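Agenet domain-containing protein (Arabidopsis thaliana, PDB 6IE4) probably binds histone H3 tails methylated on a lysine, through its tandem Agenet domains. Local coordinates at residues A[120-125]-A[135-140]; A[92-97]-A[111-116]; A[17-22]-A[79-84]. All coordinates share one frame; numbering follows the deposited sequence.

Overall arrangement
From the N terminus, interaction 3 comes first along the chain: it brings 79-84 back to strand 19-22, closing a loop of 56 residues within the first Agenet domain. The chain then runs on to interaction 2, where 92-97, in the loop before strand 99-104, meets 111-116 on strand 107-117. Interaction 1 follows, across the hairpin of strands 121-126 and 131-136. The three loops lie in series, none nested in another. Interactions 1 and 2 touch, since strands 107-117 and 121-126 are sheet neighbours and I94 packs on F122. Interaction 3 lies on the opposite side of the chain's centre, about 23 Å from interaction 1 between centres, and reaches the same sheet.

Interaction 1: residues A[120-125]-A[135-140]; sequences GKFSVF and FRKDEL
The F122 ring meets the end of the other strand and the 3-10 turn after it with its rim: CE1 lies 3.6 Å from K137 CB, and F135 O, R136 C and K137 N also lie at its edge, near the ring plane. L140 comes in obliquely, its CD1 3.9 Å from F122 CD1. The F135 ring likewise uses an edge, its CD2 3.8 Å from V124 CG2, with the two side chains crossing at about a right angle; at its edge, in plane, lies E139 CD. The R136 guanidinium has E139 OE2 above one face, toward its rim, a pairing of charges with no N-H aimed at the oxygen.

This antiparallel β-hairpin probably belongs to the second of the tandem Agenet domains. F122 and F135 form a hydrogen-bonded pair: F122 N reaches F135 O at 2.8 Å, and F135 N returns to F122 O at 2.7 Å. Both rings therefore leave from one face of the sheet, F122 CG anti to the carbonyl carbon (chi1 -49°), while the non-hydrogen-bonded pair K121 and R136 occupies the other, K121 CE 4.0 Å from R136 CG. R136 N donates almost straight (178°) to the anti side of E139 OE2.

I94 and V116 also touch F122, and A102 touches both F135 and L140. F122, F135, V124 and L140 thus form the apolar part, while the carboxylates of E139 and, weakly, D138 probably offset the charge of R136.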
# COMPACT_ATOMS: atom_id res chain seq x y z
N GLY A 120 21.43 1.76 9.42
CA GLY A 120 20.18 2.39 9.06
C GLY A 120 19.22 1.49 8.31
O GLY A 120 18.23 2.00 7.77
N LYS A 121 19.56 0.21 8.14
CA LYS A 121 18.79 -0.73 7.35
C LYS A 121 18.04 -1.70 8.26
O LYS A 121 18.40 -1.92 9.42
CB LYS A 121 19.69 -1.50 6.37
CG LYS A 121 20.37 -0.59 5.33
CD LYS A 121 21.03 -1.38 4.21
CE LYS A 121 21.50 -0.47 3.06
NZ LYS A 121 22.49 0.57 3.46
N PHE A 122 16.98 -2.28 7.71
CA PHE A 122 16.12 -3.19 8.44
C PHE A 122 15.88 -4.41 7.57
O PHE A 122 15.98 -4.35 6.34
CB PHE A 122 14.79 -2.53 8.82
CG PHE A 122 14.95 -1.18 9.46
CD1 PHE A 122 15.10 -0.05 8.68
CD2 PHE A 122 15.02 -1.05 10.83
CE1 PHE A 122 15.28 1.18 9.26
CE2 PHE A 122 15.20 0.17 11.41
CZ PHE A 122 15.34 1.29 10.62
N SER A 123 15.50 -5.50 8.22
CA SER A 123 15.15 -6.72 7.53
C SER A 123 13.76 -7.11 7.99
O SER A 123 13.49 -7.14 9.20
CB SER A 123 16.17 -7.86 7.81
OG SER A 123 15.78 -9.09 7.23
N VAL A 124 12.90 -7.45 7.04
CA VAL A 124 11.46 -7.38 7.21
C VAL A 124 10.85 -8.70 6.77
O VAL A 124 11.12 -9.16 5.66
CB VAL A 124 10.84 -6.22 6.39
CG1 VAL A 124 9.32 -6.24 6.50
CG2 VAL A 124 11.40 -4.86 6.82
N PHE A 125 10.07 -9.34 7.65
CA PHE A 125 9.44 -10.63 7.36
C PHE A 125 8.01 -10.45 6.88
O PHE A 125 7.19 -9.86 7.58
CB PHE A 125 9.47 -11.55 8.57
CG PHE A 125 8.73 -12.84 8.34
CD1 PHE A 125 9.22 -13.75 7.42
CD2 PHE A 125 7.58 -13.14 9.05
CE1 PHE A 125 8.56 -14.93 7.18
CE2 PHE A 125 6.91 -14.33 8.82
CZ PHE A 125 7.42 -15.22 7.87
N PHE A 135 15.50 -3.47 3.78
CA PHE A 135 15.10 -2.15 3.30
C PHE A 135 15.83 -1.06 4.06
O PHE A 135 16.21 -1.22 5.22
CB PHE A 135 13.59 -1.91 3.44
CG PHE A 135 12.74 -2.87 2.65
CD1 PHE A 135 12.44 -2.62 1.32
CD2 PHE A 135 12.27 -4.03 3.24
CE1 PHE A 135 11.68 -3.50 0.59
CE2 PHE A 135 11.50 -4.92 2.51
CZ PHE A 135 11.20 -4.64 1.19
N ARG A 136 15.94 0.10 3.40
CA ARG A 136 16.40 1.31 4.03
C ARG A 136 15.23 1.99 4.73
O ARG A 136 14.06 1.74 4.40
CB ARG A 136 17.01 2.26 3.01
CG ARG A 136 18.21 1.70 2.30
CD ARG A 136 18.73 2.72 1.33
NE ARG A 136 17.68 3.11 0.40
CZ ARG A 136 17.33 2.39 -0.65
NH1 ARG A 136 17.92 1.22 -0.89
NH2 ARG A 136 16.36 2.81 -1.45
N LYS A 137 15.55 2.83 5.73
CA LYS A 137 14.49 3.43 6.54
C LYS A 137 13.50 4.19 5.67
O LYS A 137 12.30 4.15 5.92
CB LYS A 137 15.07 4.36 7.61
CG LYS A 137 13.97 4.90 8.54
CD LYS A 137 14.45 5.85 9.62
CE LYS A 137 13.41 5.90 10.76
NZ LYS A 137 13.41 7.20 11.54
N ASP A 138 13.98 4.84 4.64
CA ASP A 138 13.11 5.65 3.82
C ASP A 138 12.27 4.81 2.87
O ASP A 138 11.51 5.37 2.08
CB ASP A 138 13.95 6.64 3.02
CG ASP A 138 14.70 5.98 1.92
OD1 ASP A 138 15.39 4.97 2.19
OD2 ASP A 138 14.63 6.49 0.78
N GLU A 139 12.34 3.48 2.96
CA GLU A 139 11.48 2.60 2.18
C GLU A 139 10.38 2.02 3.04
O GLU A 139 9.52 1.30 2.52
CB GLU A 139 12.29 1.45 1.56
CG GLU A 139 13.60 1.84 0.90
CD GLU A 139 14.24 0.67 0.15
OE1 GLU A 139 13.73 0.32 -0.94
OE2 GLU A 139 15.26 0.10 0.64
N LEU A 140 10.36 2.36 4.32
CA LEU A 140 9.34 1.89 5.23
C LEU A 140 8.44 3.02 5.69
O LEU A 140 8.82 4.19 5.71
CB LEU A 140 9.95 1.23 6.48
CG LEU A 140 11.02 0.19 6.19
CD1 LEU A 140 11.43 -0.43 7.48
CD2 LEU A 140 10.47 -0.86 5.25

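Interaction 2: residues A[92-97]-A[111-116]; sequences KKIVVG and GDVTEV
V113 O accepts the backbone N-H of G97 at 2.8 Å, in the plane of its carbonyl, and V96 CA adds a CH...O contact to the same oxygen. The V96 side chain sits beside this bond: CG1, anti to the backbone N (chi1 176°), is 3.7 Å from T114 O, and CG2 is 4.3 Å from V116 CG2. V116 CG2 also approaches I94 O at 3.6 Å, while V113 CB rests 3.7 Å from V95 O. Deeper in, I94 and V113 cross at about a right angle, their CG2 methyls 4.0 Å apart.

Residues 92-97 form an irregular lead-in to strand 99-104, and their end is laid against strand 107-117, to which strand 99-104 pairs antiparallel, probably within the second Agenet domain, of the SH3 clan. On strand 107-117, T114 and E115 both face S123 of the next strand, a classic beta bulge. V113 and V116, which flank these two residues, both point toward the 92-97 segment.

A second shell holds these groups in place. F122 packs on I94 and V116, and F142 on I94; E98 OE1 receives V95 N, and V113 shares a backbone hydrogen bond with E98. At the bulge, T114 OG1 is hydrogen-bonded to Q132 NE2 and to S123 O.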
# COMPACT_ATOMS: atom_id res chain seq x y z
N LYS A 92 10.96 8.87 14.70
CA LYS A 92 11.21 7.97 15.82
C LYS A 92 11.90 6.71 15.33
O LYS A 92 11.99 6.43 14.13
CB LYS A 92 9.90 7.66 16.57
CG LYS A 92 9.23 6.33 16.24
CD LYS A 92 7.88 6.14 16.98
CE LYS A 92 7.05 4.95 16.39
NZ LYS A 92 7.01 3.69 17.23
N LYS A 93 12.45 5.96 16.27
CA LYS A 93 13.23 4.78 15.94
C LYS A 93 12.31 3.65 15.50
O LYS A 93 11.16 3.57 15.92
CB LYS A 93 14.07 4.35 17.15
CG LYS A 93 15.34 3.60 16.81
CD LYS A 93 15.51 2.32 17.64
CE LYS A 93 16.53 1.37 16.99
NZ LYS A 93 16.32 -0.05 17.44
N ILE A 94 12.83 2.78 14.64
CA ILE A 94 12.15 1.55 14.25
C ILE A 94 12.82 0.38 14.95
O ILE A 94 14.05 0.30 14.99
CB ILE A 94 12.15 1.38 12.72
CG1 ILE A 94 11.47 2.59 12.11
CG2 ILE A 94 11.45 0.09 12.32
CD1 ILE A 94 10.89 2.35 10.78
N VAL A 95 12.01 -0.49 15.55
CA VAL A 95 12.49 -1.52 16.46
C VAL A 95 12.05 -2.90 15.99
O VAL A 95 11.08 -3.05 15.25
CB VAL A 95 11.99 -1.24 17.89
CG1 VAL A 95 12.26 0.20 18.23
CG2 VAL A 95 10.49 -1.54 18.01
N VAL A 96 12.78 -3.92 16.43
CA VAL A 96 12.37 -5.30 16.16
C VAL A 96 10.94 -5.53 16.60
O VAL A 96 10.61 -5.37 17.78
CB VAL A 96 13.32 -6.30 16.83
CG1 VAL A 96 12.83 -7.72 16.61
CG2 VAL A 96 14.70 -6.13 16.25
N GLY A 97 10.09 -5.96 15.67
CA GLY A 97 8.73 -6.32 15.96
C GLY A 97 7.72 -5.27 15.58
O GLY A 97 6.52 -5.55 15.61
N GLY A 111 4.60 -6.02 6.81
CA GLY A 111 5.53 -7.02 7.30
C GLY A 111 6.02 -6.64 8.68
O GLY A 111 5.81 -5.51 9.14
N ASP A 112 6.61 -7.63 9.36
CA ASP A 112 7.25 -7.41 10.65
C ASP A 112 8.72 -7.08 10.45
O ASP A 112 9.34 -7.53 9.49
CB ASP A 112 7.13 -8.64 11.56
CG ASP A 112 5.69 -9.17 11.69
OD1 ASP A 112 5.22 -9.90 10.78
OD2 ASP A 112 5.03 -8.90 12.73
N VAL A 113 9.29 -6.30 11.37
CA VAL A 113 10.73 -6.06 11.40
C VAL A 113 11.38 -7.15 12.25
O VAL A 113 11.09 -7.26 13.44
CB VAL A 113 11.07 -4.68 11.98
CG1 VAL A 113 12.57 -4.47 12.02
CG2 VAL A 113 10.41 -3.58 11.19
N THR A 114 12.30 -7.91 11.66
CA THR A 114 12.90 -8.98 12.43
C THR A 114 14.31 -8.66 12.86
O THR A 114 14.78 -9.23 13.85
CB THR A 114 12.92 -10.29 11.64
OG1 THR A 114 13.54 -10.08 10.37
CG2 THR A 114 11.51 -10.82 11.44
N GLU A 115 14.98 -7.74 12.18
CA GLU A 115 16.35 -7.39 12.49
C GLU A 115 16.57 -5.91 12.22
O GLU A 115 16.08 -5.38 11.21
CB GLU A 115 17.30 -8.26 11.66
CG GLU A 115 18.77 -8.06 11.93
CD GLU A 115 19.58 -9.31 11.62
OE1 GLU A 115 19.24 -10.03 10.65
OE2 GLU A 115 20.57 -9.56 12.34
N VAL A 116 17.30 -5.25 13.12
CA VAL A 116 17.74 -3.86 12.95
C VAL A 116 19.24 -3.91 12.71
O VAL A 116 19.98 -4.49 13.52
CB VAL A 116 17.41 -3.01 14.20
CG1 VAL A 116 18.29 -1.78 14.27
CG2 VAL A 116 15.93 -2.61 14.21

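Interaction 3: residues A[17-22]-A[79-84]; sequences GSAVEI and RPPAPP
E21 OE1 is gripped by two nitrogens of R79, NE at 2.7 Å and NH2 at 2.9 Å. The oxygen lies in the guanidinium plane, so R79 offers its side, but the two N-H groups meet different sides of the carboxylate oxygen: NE comes from the anti side, 33° out of the carboxylate plane, and NH2 from the syn side. R79 CG stands between the backbone N and the carbonyl carbon (chi1 86°), and from there the chain extends to NE.

The backbones of the same two residues also pair. E21 and R79 form an antiparallel hydrogen-bonded pair, E21 N reaching R79 O at 2.8 Å and R79 N reaching E21 O at 3.2 Å. Strand 19-22 of this Agenet domain thereby joins the short strand 78-79. Past R79 the chain turns across strand 19-22: P81 lays CD 3.2 Å from A19 O and CG 3.5 Å from A19 CB, and E21 CG lies 3.6 Å from P80 O. A82 N makes a weak bond to E21 OE2.

The site is tied to the later chain: R141 gives OE2 a salt bridge and R79 NH1 donates to R144 O. W33 makes a cation-pi contact with R79. The two arginines facing the buried E21 carboxylate would probably favour its charged form, and the carboxylate in turn would offset the like charges of R79 and R141, whose NH2 groups lie close.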
# COMPACT_ATOMS: atom_id res chain seq x y z
N GLY A 17 -11.80 11.94 -8.16
CA GLY A 17 -10.61 12.75 -8.16
C GLY A 17 -9.71 12.58 -6.96
O GLY A 17 -8.54 12.99 -7.02
N SER A 18 -10.19 11.95 -5.89
CA SER A 18 -9.50 11.97 -4.61
C SER A 18 -8.53 10.81 -4.47
O SER A 18 -8.79 9.70 -4.94
CB SER A 18 -10.50 11.94 -3.47
OG SER A 18 -11.50 12.91 -3.71
N ALA A 19 -7.39 11.08 -3.84
CA ALA A 19 -6.38 10.07 -3.62
C ALA A 19 -6.89 9.01 -2.66
O ALA A 19 -7.66 9.29 -1.74
CB ALA A 19 -5.11 10.71 -3.05
N VAL A 20 -6.46 7.77 -2.87
CA VAL A 20 -6.90 6.64 -2.07
C VAL A 20 -5.74 5.65 -2.04
O VAL A 20 -4.79 5.76 -2.82
CB VAL A 20 -8.15 5.94 -2.67
CG1 VAL A 20 -9.37 6.81 -2.55
CG2 VAL A 20 -7.90 5.54 -4.10
N GLU A 21 -5.83 4.68 -1.13
CA GLU A 21 -5.04 3.46 -1.22
C GLU A 21 -5.98 2.30 -1.49
O GLU A 21 -7.16 2.35 -1.15
CB GLU A 21 -4.22 3.24 0.05
CG GLU A 21 -3.37 4.44 0.46
CD GLU A 21 -2.44 4.15 1.62
OE1 GLU A 21 -2.68 3.16 2.35
OE2 GLU A 21 -1.44 4.91 1.78
N ILE A 22 -5.42 1.20 -2.02
CA ILE A 22 -6.23 0.18 -2.69
C ILE A 22 -5.79 -1.19 -2.19
O ILE A 22 -4.66 -1.61 -2.43
CB ILE A 22 -6.11 0.22 -4.21
CG1 ILE A 22 -6.65 1.53 -4.77
CG2 ILE A 22 -6.88 -0.94 -4.83
CD1 ILE A 22 -6.29 1.72 -6.23
N ARG A 79 -9.31 3.06 1.05
CA ARG A 79 -9.04 3.78 2.28
C ARG A 79 -8.32 5.06 1.86
O ARG A 79 -7.83 5.16 0.74
CB ARG A 79 -8.21 2.93 3.23
CG ARG A 79 -6.70 2.99 3.03
CD ARG A 79 -6.03 2.00 3.95
NE ARG A 79 -4.60 2.17 3.98
CZ ARG A 79 -3.83 1.68 4.95
NH1 ARG A 79 -4.37 1.01 5.96
NH2 ARG A 79 -2.53 1.90 4.92
N PRO A 80 -8.26 6.04 2.75
CA PRO A 80 -7.67 7.30 2.34
C PRO A 80 -6.16 7.16 2.32
O PRO A 80 -5.62 6.13 2.74
CB PRO A 80 -8.12 8.29 3.43
CG PRO A 80 -9.16 7.55 4.24
CD PRO A 80 -8.86 6.12 4.09
N PRO A 81 -5.44 8.17 1.84
CA PRO A 81 -3.98 8.11 1.96
C PRO A 81 -3.60 8.06 3.42
O PRO A 81 -4.34 8.51 4.30
CB PRO A 81 -3.53 9.42 1.30
CG PRO A 81 -4.59 9.69 0.31
CD PRO A 81 -5.87 9.21 0.89
N ALA A 82 -2.46 7.46 3.69
CA ALA A 82 -2.02 7.37 5.07
C ALA A 82 -1.72 8.78 5.58
O ALA A 82 -1.36 9.67 4.81
CB ALA A 82 -0.79 6.48 5.19
N PRO A 83 -1.92 9.03 6.87
CA PRO A 83 -1.78 10.39 7.39
C PRO A 83 -0.34 10.85 7.35
O PRO A 83 0.58 10.05 7.63
CB PRO A 83 -2.29 10.28 8.83
CG PRO A 83 -3.20 9.08 8.80
CD PRO A 83 -2.49 8.12 7.88
N PRO A 84 -0.08 12.10 6.95
CA PRO A 84 1.27 12.68 7.14
C PRO A 84 1.81 12.47 8.55
O PRO A 84 1.27 13.02 9.52
CB PRO A 84 1.06 14.17 6.82
CG PRO A 84 -0.41 14.42 7.04
CD PRO A 84 -1.10 13.13 6.68